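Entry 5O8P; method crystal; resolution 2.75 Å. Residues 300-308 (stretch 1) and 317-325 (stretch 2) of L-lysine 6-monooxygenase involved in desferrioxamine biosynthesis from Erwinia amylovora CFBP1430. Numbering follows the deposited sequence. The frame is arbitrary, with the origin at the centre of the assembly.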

# COMPACT_ATOMS: atom_id res chain seq x y z
N PHE B 300 13.52 -25.54 5.21
CA PHE B 300 13.58 -26.51 4.12
C PHE B 300 12.26 -26.60 3.36
O PHE B 300 11.21 -26.31 3.91
N THR B 301 12.34 -26.99 2.09
CA THR B 301 11.16 -27.15 1.23
C THR B 301 11.24 -28.50 0.55
O THR B 301 12.21 -29.22 0.75
N HIS B 302 10.22 -28.85 -0.22
CA HIS B 302 10.16 -30.14 -0.93
C HIS B 302 10.31 -31.38 -0.03
O HIS B 302 10.52 -32.48 -0.54
N SER B 303 10.16 -31.22 1.29
CA SER B 303 10.61 -32.23 2.24
C SER B 303 9.45 -32.99 2.89
O SER B 303 8.73 -32.44 3.72
N GLU B 304 9.29 -34.25 2.50
CA GLU B 304 8.28 -35.12 3.08
C GLU B 304 8.86 -35.76 4.33
O GLU B 304 9.99 -36.24 4.32
N LEU B 305 8.06 -35.79 5.40
CA LEU B 305 8.38 -36.54 6.61
C LEU B 305 8.12 -38.04 6.40
O LEU B 305 6.97 -38.45 6.31
N THR B 306 9.19 -38.83 6.31
CA THR B 306 9.06 -40.29 6.11
C THR B 306 8.90 -41.04 7.44
O THR B 306 8.10 -41.98 7.53
N ASP B 307 9.67 -40.64 8.45
CA ASP B 307 9.60 -41.27 9.77
C ASP B 307 10.07 -40.29 10.84
O ASP B 307 10.69 -39.27 10.54
N MET B 308 9.74 -40.59 12.09
CA MET B 308 10.28 -39.85 13.24
C MET B 308 10.47 -40.77 14.42
O MET B 308 9.95 -41.89 14.46
N GLU B 317 14.24 -37.02 16.17
CA GLU B 317 14.99 -37.13 14.92
C GLU B 317 13.98 -37.30 13.79
O GLU B 317 13.40 -38.37 13.62
N LEU B 318 13.78 -36.23 13.03
CA LEU B 318 12.91 -36.24 11.86
C LEU B 318 13.69 -36.79 10.67
O LEU B 318 14.69 -36.21 10.29
N LYS B 319 13.24 -37.91 10.11
CA LYS B 319 13.74 -38.38 8.83
C LYS B 319 12.88 -37.75 7.74
O LYS B 319 11.65 -37.84 7.78
N LEU B 320 13.54 -37.10 6.79
CA LEU B 320 12.88 -36.36 5.72
C LEU B 320 13.38 -36.83 4.36
O LEU B 320 14.50 -37.31 4.24
N HIS B 321 12.53 -36.69 3.36
CA HIS B 321 12.89 -37.00 1.98
C HIS B 321 12.61 -35.78 1.12
O HIS B 321 11.47 -35.33 1.02
N GLN B 322 13.67 -35.26 0.49
CA GLN B 322 13.60 -34.06 -0.36
C GLN B 322 13.22 -34.55 -1.77
O GLN B 322 14.05 -35.10 -2.49
N GLN B 323 11.94 -34.40 -2.13
CA GLN B 323 11.32 -35.11 -3.27
C GLN B 323 11.83 -34.65 -4.63
O GLN B 323 11.88 -35.44 -5.56
N GLU B 324 12.20 -33.38 -4.72
CA GLU B 324 12.70 -32.80 -5.96
C GLU B 324 14.08 -33.34 -6.27
O GLU B 324 14.32 -33.90 -7.34
N GLN B 325 14.98 -33.21 -5.31
CA GLN B 325 16.34 -33.75 -5.42
C GLN B 325 16.36 -35.27 -5.39
O GLN B 325 17.28 -35.87 -5.92

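L305, L318 and L320 form the apolar centre of this antiparallel strand pair, on the sheet face they share with S303, M308 and Q322. L305 (chi1 t, chi2 p) brings its CD1 to 3.9 Å from L320 CD2 and 4.0 Å from L318 CG, so one methyl bridges two leucines of the opposing strand. The end of L320 (m, t) comes nearer to stretch 1, and L318 (chi1 m) places CD1 4.3 Å from CB of M308 (p, t, m). On the other face lie E304, H321, D307 and K319; the CB atoms of D307 and K319 come within 4.3 Å, but K319 (m, t, t, t) has an end that leads away. At the bulge between L305 and D307, T306 (p) points sideways: its CG2 rests 3.8 Å from H321 CB, while its OG1 gives a weak hydrogen bond to K319 O (3.2 Å), which also accepts the T306 backbone N (3.0 Å). Toward the polar edge, H302 (m) points at stretch 2, and E324 (t, t) covers one face of its ring, E324 CB lying 3.8 Å from the centroid of the H302 ring in a CH-pi contact. The end of Q322 (chi1 141°, between wells) comes nearer to stretch 1, OE1 reaching 3.1 Å from H302 CB; the same OE1 accepts Q325 N (3.2 Å) and, weakly, E324 N (3.1 Å).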

# COMPACT_ATOMS: atom_id res chain seq x y z
CB PHE B 300 13.94 -27.88 4.67
CG PHE B 300 15.33 -27.95 5.24
CD1 PHE B 300 15.57 -27.62 6.57
CD2 PHE B 300 16.40 -28.32 4.44
CE1 PHE B 300 16.84 -27.68 7.10
CE2 PHE B 300 17.68 -28.38 4.97
CZ PHE B 300 17.90 -28.07 6.31
CB THR B 301 11.10 -26.03 0.18
OG1 THR B 301 12.40 -25.83 -0.38
CG2 THR B 301 10.61 -24.73 0.80
CB HIS B 302 11.23 -30.20 -2.04
CG HIS B 302 10.97 -29.27 -3.18
ND1 HIS B 302 10.04 -29.54 -4.16
CD2 HIS B 302 11.54 -28.09 -3.52
CE1 HIS B 302 10.04 -28.56 -5.05
NE2 HIS B 302 10.94 -27.67 -4.68
CB SER B 303 11.48 -31.58 3.32
OG SER B 303 12.75 -31.29 2.79
CB GLU B 304 7.88 -36.23 2.10
CG GLU B 304 6.75 -37.12 2.63
CD GLU B 304 6.60 -38.41 1.85
OE1 GLU B 304 7.45 -39.31 2.02
OE2 GLU B 304 5.61 -38.52 1.09
CB LEU B 305 7.53 -36.02 7.77
CG LEU B 305 7.78 -36.55 9.17
CD1 LEU B 305 9.10 -36.00 9.70
CD2 LEU B 305 6.64 -36.16 10.08
CB THR B 306 10.27 -40.89 5.35
OG1 THR B 306 11.49 -40.40 5.90
CG2 THR B 306 10.21 -40.54 3.87
CB ASP B 307 10.47 -42.55 9.79
CG ASP B 307 9.94 -43.62 10.75
OD1 ASP B 307 8.71 -43.77 10.91
OD2 ASP B 307 10.78 -44.34 11.34
CB MET B 308 9.38 -38.66 13.62
CG MET B 308 7.96 -39.00 14.04
SD MET B 308 6.94 -37.51 14.12
CE MET B 308 7.52 -36.83 15.66
CB GLU B 317 15.97 -38.30 14.95
CG GLU B 317 16.99 -38.25 13.81
CD GLU B 317 17.32 -39.61 13.19
OE1 GLU B 317 16.41 -40.45 13.04
OE2 GLU B 317 18.51 -39.83 12.84
CB LEU B 318 12.46 -34.82 11.52
CG LEU B 318 11.37 -34.12 12.36
CD1 LEU B 318 11.17 -34.71 13.74
CD2 LEU B 318 11.66 -32.63 12.46
CB LYS B 319 13.68 -39.91 8.72
CG LYS B 319 14.63 -40.61 9.67
CD LYS B 319 15.12 -41.95 9.14
CE LYS B 319 16.11 -42.57 10.11
NZ LYS B 319 16.73 -43.80 9.57
CB LEU B 320 13.17 -34.87 5.88
CG LEU B 320 12.68 -34.24 7.19
CD1 LEU B 320 13.47 -32.99 7.52
CD2 LEU B 320 11.20 -33.90 7.10
CB HIS B 321 12.11 -38.21 1.48
CG HIS B 321 12.61 -38.73 0.18
ND1 HIS B 321 11.94 -38.53 -1.01
CD2 HIS B 321 13.73 -39.42 -0.13
CE1 HIS B 321 12.62 -39.10 -1.99
NE2 HIS B 321 13.71 -39.64 -1.49
CB GLN B 322 14.91 -33.25 -0.19
CG GLN B 322 15.62 -32.55 -1.33
CD GLN B 322 14.86 -31.43 -1.99
OE1 GLN B 322 13.87 -31.71 -2.65
NE2 GLN B 322 15.42 -30.23 -1.99
CB GLN B 323 9.78 -34.98 -3.26
CG GLN B 323 9.08 -35.77 -2.15
CD GLN B 323 7.68 -35.24 -1.82
OE1 GLN B 323 7.46 -34.03 -1.69
NE2 GLN B 323 6.73 -36.16 -1.66
CB GLU B 324 12.73 -31.27 -5.85
CG GLU B 324 13.00 -30.53 -7.15
CD GLU B 324 12.56 -29.08 -7.10
OE1 GLU B 324 13.29 -28.25 -6.49
OE2 GLU B 324 11.48 -28.77 -7.65
CB GLN B 325 17.21 -33.20 -4.29
CG GLN B 325 18.71 -33.28 -4.48
CD GLN B 325 19.46 -32.64 -3.32
OE1 GLN B 325 18.94 -31.76 -2.64
NE2 GLN B 325 20.70 -33.08 -3.09